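Local coordinates for 23S rRNA-specific endonuclease VapC20 (Mycobacterium tuberculosis H37Rv, PDB 5WZF) that cleaves 23S rRNA in the sarcin-ricin loop as the magnesium-dependent PIN-domain toxin of a type II toxin-antitoxin system, at the interface of chains B and A. Numbering follows the deposited sequence. Chains: chain A, 23S rRNA-specific endonuclease VapC20; chain B, 23S rRNA-specific endonuclease VapC20.

Contact 1: the interface of chains B and A. Residues chain B 55, 58-59, 62; chain A 99, 107-109.
The indole of B:Trp58 lies with one face against A:Leu99 and points its N-H at the carbonyl oxygen of A:Tyr107, in the homodimer interface of this PIN-domain VapC toxin. Its CG is anti to the backbone N (chi1 164°), which carries the ring away from helix 51-64 of chain B toward helix 89-101 of chain A. The two side chains run past each other in opposite directions: A:Leu99 CB sits over the six-membered ring and methyl CD1 over the five-membered one, 3.8 Å from its centroid. The other face of the indole meets, toward its rim, CB of B:Asn62 from its own chain, which may limit tilting of the ring. At the edge, NE1 donates to A:Tyr107 O at 3.0 Å, in the ring plane and nearly straight, 172° at the hydrogen. The amide ND2 of B:Asn62 adds a weak, bent bond to the same oxygen, and a water bridges this ND2 to A:Tyr107 N.

The next residue after the tryptophan, B:Thr59, accepts the backbone N-H of A:Phe109 with its hydroxyl OG1 at 3.1 Å while donating to B:Gly55 O. It thereby caps the first residue of helix 109-121 from across the interface. B:Gly55, with no side chain, lets its CA rest on the face of the A:Phe109 ring, 3.7 Å from the centroid. The methyl CG2 of B:Thr59 meets CB of A:Ser108 more loosely, at 3.9 Å.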
ATOM      1  N   GLY B  55       3.516   2.921   5.075  1.00 13.91           N
ATOM      2  CA  GLY B  55       3.240   1.500   4.982  1.00 13.95           C
ATOM      3  C   GLY B  55       4.096   0.827   3.928  1.00 15.91           C
ATOM      4  O   GLY B  55       4.635  -0.256   4.146  1.00 15.37           O
ATOM      5  N   TRP B  58       7.671   0.675   5.235  1.00 10.73           N
ATOM      6  CA  TRP B  58       7.814  -0.470   6.133  1.00 15.62           C
ATOM      7  C   TRP B  58       8.106  -1.736   5.348  1.00 15.90           C
ATOM      8  O   TRP B  58       9.071  -2.446   5.625  1.00 14.90           O
ATOM      9  CB  TRP B  58       6.554  -0.696   6.976  1.00 14.13           C
ATOM     10  CG  TRP B  58       6.554  -2.066   7.609  1.00 15.87           C
ATOM     11  CD1 TRP B  58       6.103  -3.234   7.049  1.00 13.55           C
ATOM     12  CD2 TRP B  58       7.062  -2.416   8.902  1.00 13.08           C
ATOM     13  NE1 TRP B  58       6.302  -4.281   7.913  1.00 14.63           N
ATOM     14  CE2 TRP B  58       6.885  -3.806   9.060  1.00 16.51           C
ATOM     15  CE3 TRP B  58       7.645  -1.687   9.945  1.00 13.63           C
ATOM     16  CZ2 TRP B  58       7.263  -4.481  10.217  1.00 15.46           C
ATOM     17  CZ3 TRP B  58       8.023  -2.360  11.094  1.00 14.10           C
ATOM     18  CH2 TRP B  58       7.827  -3.743  11.222  1.00 15.31           C
ATOM     19  N   THR B  59       7.249  -2.015   4.372  1.00 14.77           N
ATOM     20  CA  THR B  59       7.325  -3.253   3.622  1.00 15.92           C
ATOM     21  C   THR B  59       8.644  -3.375   2.872  1.00 17.23           C
ATOM     22  O   THR B  59       9.270  -4.437   2.860  1.00 17.60           O
ATOM     23  CB  THR B  59       6.150  -3.357   2.637  1.00 21.54           C
ATOM     24  OG1 THR B  59       4.926  -3.350   3.381  1.00 17.47           O
ATOM     25  CG2 THR B  59       6.242  -4.642   1.818  1.00 19.40           C
ATOM     26  N   ASN B  62      11.575  -3.700   5.512  1.00 15.59           N
ATOM     27  CA  ASN B  62      11.479  -4.989   6.194  1.00 16.91           C
ATOM     28  C   ASN B  62      12.033  -6.091   5.297  1.00 19.88           C
ATOM     29  O   ASN B  62      12.751  -6.980   5.752  1.00 22.86           O
ATOM     30  CB  ASN B  62      10.029  -5.287   6.585  1.00 16.48           C
ATOM     31  CG  ASN B  62       9.912  -6.400   7.611  1.00 17.83           C
ATOM     32  OD1 ASN B  62      10.848  -6.673   8.365  1.00 19.61           O
ATOM     33  ND2 ASN B  62       8.754  -7.056   7.640  1.00 18.51           N
TER
ATOM     34  N   LEU A  99       2.846  -4.944  13.873  1.00 14.41           N
ATOM     35  CA  LEU A  99       4.051  -5.103  13.061  1.00 14.61           C
ATOM     36  C   LEU A  99       5.327  -5.010  13.889  1.00 16.65           C
ATOM     37  O   LEU A  99       6.255  -5.799  13.706  1.00 17.04           O
ATOM     38  CB  LEU A  99       4.093  -4.051  11.949  1.00 12.48           C
ATOM     39  CG  LEU A  99       3.218  -4.308  10.720  1.00 11.97           C
ATOM     40  CD1 LEU A  99       3.176  -3.069   9.829  1.00 13.03           C
ATOM     41  CD2 LEU A  99       3.681  -5.528   9.923  1.00 13.22           C
ATOM     42  N   TYR A 107       6.341  -9.747   7.728  1.00 20.35           N
ATOM     43  CA  TYR A 107       4.978  -9.369   7.356  1.00 18.53           C
ATOM     44  C   TYR A 107       4.961  -7.991   6.704  1.00 20.81           C
ATOM     45  O   TYR A 107       5.676  -7.088   7.140  1.00 17.73           O
ATOM     46  CB  TYR A 107       4.051  -9.369   8.573  1.00 17.46           C
ATOM     47  CG  TYR A 107       3.720 -10.740   9.115  1.00 18.84           C
ATOM     48  CD1 TYR A 107       2.845 -11.580   8.437  1.00 19.98           C
ATOM     49  CD2 TYR A 107       4.259 -11.185  10.314  1.00 21.20           C
ATOM     50  CE1 TYR A 107       2.531 -12.834   8.930  1.00 22.16           C
ATOM     51  CE2 TYR A 107       3.952 -12.436  10.817  1.00 21.79           C
ATOM     52  CZ  TYR A 107       3.087 -13.256  10.123  1.00 23.22           C
ATOM     53  OH  TYR A 107       2.777 -14.503  10.622  1.00 25.68           O
ATOM     54  N   SER A 108       4.143  -7.836   5.667  1.00 17.02           N
ATOM     55  CA  SER A 108       3.976  -6.547   5.007  1.00 16.73           C
ATOM     56  C   SER A 108       2.979  -5.690   5.767  1.00 16.32           C
ATOM     57  O   SER A 108       2.180  -6.203   6.548  1.00 15.11           O
ATOM     58  CB  SER A 108       3.500  -6.727   3.565  1.00 22.17           C
ATOM     59  OG  SER A 108       2.121  -7.060   3.530  1.00 22.10           O
ATOM     60  N   PHE A 109       3.026  -4.382   5.532  1.00 17.46           N
ATOM     61  CA  PHE A 109       2.044  -3.472   6.111  1.00 15.15           C
ATOM     62  C   PHE A 109       0.616  -3.814   5.683  1.00 13.58           C
ATOM     63  O   PHE A 109      -0.300  -3.799   6.502  1.00 15.86           O
ATOM     64  CB  PHE A 109       2.358  -2.032   5.722  1.00 20.83           C
ATOM     65  CG  PHE A 109       1.300  -1.052   6.138  1.00 20.94           C
ATOM     66  CD1 PHE A 109       1.211  -0.624   7.451  1.00 18.72           C
ATOM     67  CD2 PHE A 109       0.391  -0.560   5.214  1.00 19.24           C
ATOM     68  CE1 PHE A 109       0.237   0.277   7.837  1.00 19.61           C
ATOM     69  CE2 PHE A 109      -0.582   0.342   5.594  1.00 19.35           C
ATOM     70  CZ  PHE A 109      -0.658   0.762   6.906  1.00 18.01           C
TER
HETATM   71  O   HOH W   1       7.647  -8.549  10.003  1.00 22.45           O

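Contact 2: the interface of chains B and A. Residues chain B 58, 67, 71; chain A 99-100, 102-103.
With CG anti to the backbone N (chi1 -174°) and its ring turned broadside, B:His67 reaches from the start of helix 67-75 to the last turn of helix 89-101 in chain A. In the following loop the backbone of A:Asp103 sets CB over the imidazole, and the first torsion, with CG between the backbone N and the carbonyl carbon, points the carboxylate away from the ring. These side chains belong to a second patch of the homodimer interface of this PIN-domain toxin, in which a histidine reads the C-terminal end of a partner helix.

NE2 of B:His67 donates to the carbonyl oxygen of A:Leu99 at 2.9 Å, with 158° at the hydrogen. The oxygen lies close to the imidazole plane, while the donor meets the carbonyl well off its axis. The carbonyl oxygen of A:Val100 lies near the NE2 and CE1 edge of the ring without counting as a hydrogen bond. Carbonyls at a helix C-terminus carry partial negative charge, and the acceptor A:Leu99 O may favour a proton on NE2.

Over the flat of the imidazole, CB of A:Asp103 stands 3.5 Å from the ring centroid, nearly above its centre. The two side chains cross at about a right angle, with the carboxylate turned 60° from the ring plane. The ionisable groups are not in contact: OD2 of A:Asp103 is 5.0 Å from ND1 of B:His67, although an electrostatic influence at that range is possible if the histidine is protonated. Farther along helix 67-75, methyl CG2 of B:Val71 looks toward CG1 of A:Val100 across a loose 4.4 Å. The edge of the B:Trp58 indole lies beside the histidine, with NE2 of B:His67 near the plane of that ring.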
ATOM      1  N   TRP B  58       7.671   0.675   5.235  1.00 10.73           N
ATOM      2  CA  TRP B  58       7.814  -0.470   6.133  1.00 15.62           C
ATOM      3  C   TRP B  58       8.106  -1.736   5.348  1.00 15.90           C
ATOM      4  O   TRP B  58       9.071  -2.446   5.625  1.00 14.90           O
ATOM      5  CB  TRP B  58       6.554  -0.696   6.976  1.00 14.13           C
ATOM      6  CG  TRP B  58       6.554  -2.066   7.609  1.00 15.87           C
ATOM      7  CD1 TRP B  58       6.103  -3.234   7.049  1.00 13.55           C
ATOM      8  CD2 TRP B  58       7.062  -2.416   8.902  1.00 13.08           C
ATOM      9  NE1 TRP B  58       6.302  -4.281   7.913  1.00 14.63           N
ATOM     10  CE2 TRP B  58       6.885  -3.806   9.060  1.00 16.51           C
ATOM     11  CE3 TRP B  58       7.645  -1.687   9.945  1.00 13.63           C
ATOM     12  CZ2 TRP B  58       7.263  -4.481  10.217  1.00 15.46           C
ATOM     13  CZ3 TRP B  58       8.023  -2.360  11.094  1.00 14.10           C
ATOM     14  CH2 TRP B  58       7.827  -3.743  11.222  1.00 15.31           C
ATOM     15  N   HIS B  67      13.604  -6.436  10.192  1.00 21.22           N
ATOM     16  CA  HIS B  67      12.597  -5.894  11.098  1.00 22.03           C
ATOM     17  C   HIS B  67      13.051  -4.634  11.834  1.00 21.01           C
ATOM     18  O   HIS B  67      12.293  -3.673  11.947  1.00 19.05           O
ATOM     19  CB  HIS B  67      12.187  -6.961  12.118  1.00 22.50           C
ATOM     20  CG  HIS B  67      11.055  -6.546  13.001  1.00 23.35           C
ATOM     21  ND1 HIS B  67      11.249  -5.946  14.227  1.00 24.35           N
ATOM     22  CD2 HIS B  67       9.714  -6.639  12.837  1.00 24.47           C
ATOM     23  CE1 HIS B  67      10.077  -5.690  14.781  1.00 26.13           C
ATOM     24  NE2 HIS B  67       9.129  -6.098  13.956  1.00 25.19           N
ATOM     25  N   VAL B  71      11.264  -0.943  11.703  1.00 16.18           N
ATOM     26  CA  VAL B  71      10.702  -0.287  12.882  1.00 19.16           C
ATOM     27  C   VAL B  71      11.031   1.209  12.864  1.00 19.23           C
ATOM     28  O   VAL B  71      10.224   2.042  13.284  1.00 16.54           O
ATOM     29  CB  VAL B  71      11.213  -0.942  14.180  1.00 21.36           C
ATOM     30  CG1 VAL B  71      10.872  -0.093  15.397  1.00 26.73           C
ATOM     31  CG2 VAL B  71      10.618  -2.329  14.322  1.00 20.20           C
TER
ATOM     32  N   LEU A  99       2.846  -4.944  13.873  1.00 14.41           N
ATOM     33  CA  LEU A  99       4.051  -5.103  13.061  1.00 14.61           C
ATOM     34  C   LEU A  99       5.327  -5.010  13.889  1.00 16.65           C
ATOM     35  O   LEU A  99       6.255  -5.799  13.706  1.00 17.04           O
ATOM     36  CB  LEU A  99       4.093  -4.051  11.949  1.00 12.48           C
ATOM     37  CG  LEU A  99       3.218  -4.308  10.720  1.00 11.97           C
ATOM     38  CD1 LEU A  99       3.176  -3.069   9.829  1.00 13.03           C
ATOM     39  CD2 LEU A  99       3.681  -5.528   9.923  1.00 13.22           C
ATOM     40  N   VAL A 100       5.370  -4.031  14.788  1.00 17.32           N
ATOM     41  CA  VAL A 100       6.540  -3.811  15.627  1.00 17.33           C
ATOM     42  C   VAL A 100       6.723  -4.995  16.575  1.00 19.22           C
ATOM     43  O   VAL A 100       7.845  -5.385  16.895  1.00 23.82           O
ATOM     44  CB  VAL A 100       6.417  -2.492  16.433  1.00 17.66           C
ATOM     45  CG1 VAL A 100       7.539  -2.364  17.458  1.00 23.62           C
ATOM     46  CG2 VAL A 100       6.409  -1.289  15.495  1.00 16.37           C
ATOM     47  N   HIS A 102       5.571  -8.243  16.079  1.00 24.28           N
ATOM     48  CA  HIS A 102       5.726  -9.550  15.444  1.00 23.08           C
ATOM     49  C   HIS A 102       6.976  -9.671  14.574  1.00 24.63           C
ATOM     50  O   HIS A 102       6.893  -9.637  13.347  1.00 25.43           O
ATOM     51  CB  HIS A 102       4.484  -9.876  14.610  1.00 21.37           C
ATOM     52  CG  HIS A 102       3.324 -10.353  15.425  1.00 23.44           C
ATOM     53  ND1 HIS A 102       3.080 -11.690  15.658  1.00 24.27           N
ATOM     54  CD2 HIS A 102       2.351  -9.674  16.077  1.00 24.06           C
ATOM     55  CE1 HIS A 102       2.002 -11.813  16.413  1.00 25.63           C
ATOM     56  NE2 HIS A 102       1.541 -10.605  16.681  1.00 27.12           N
ATOM     57  N   ASP A 103       8.127  -9.842  15.216  1.00 26.60           N
ATOM     58  CA  ASP A 103       9.394  -9.961  14.503  1.00 27.29           C
ATOM     59  C   ASP A 103       9.758 -11.407  14.151  1.00 30.00           C
ATOM     60  O   ASP A 103      10.855 -11.670  13.661  1.00 33.18           O
ATOM     61  CB  ASP A 103      10.517  -9.343  15.334  1.00 34.40           C
ATOM     62  CG  ASP A 103      10.757 -10.086  16.635  1.00 40.19           C
ATOM     63  OD1 ASP A 103       9.821 -10.750  17.128  1.00 39.82           O
ATOM     64  OD2 ASP A 103      11.883 -10.003  17.165  1.00 47.61           O
TER

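Contact 1 and contact 2 are neighbouring parts of one continuous surface, the centres of their C-alpha atoms about 7 Å apart. B:Trp58 and A:Leu99 belong to both: the side chain of A:Leu99 packs on the shared indole while its carbonyl accepts the histidine bond of contact 2. On chain B the surface passes from helix 51-64 to helix 67-75; on chain A it runs from the end of helix 89-101 through the following loop to the start of helix 109-121. Chain A thus presents helix ends and the segment joining them to two successive helices of chain B, an arrangement consistent with a homodimeric toxin.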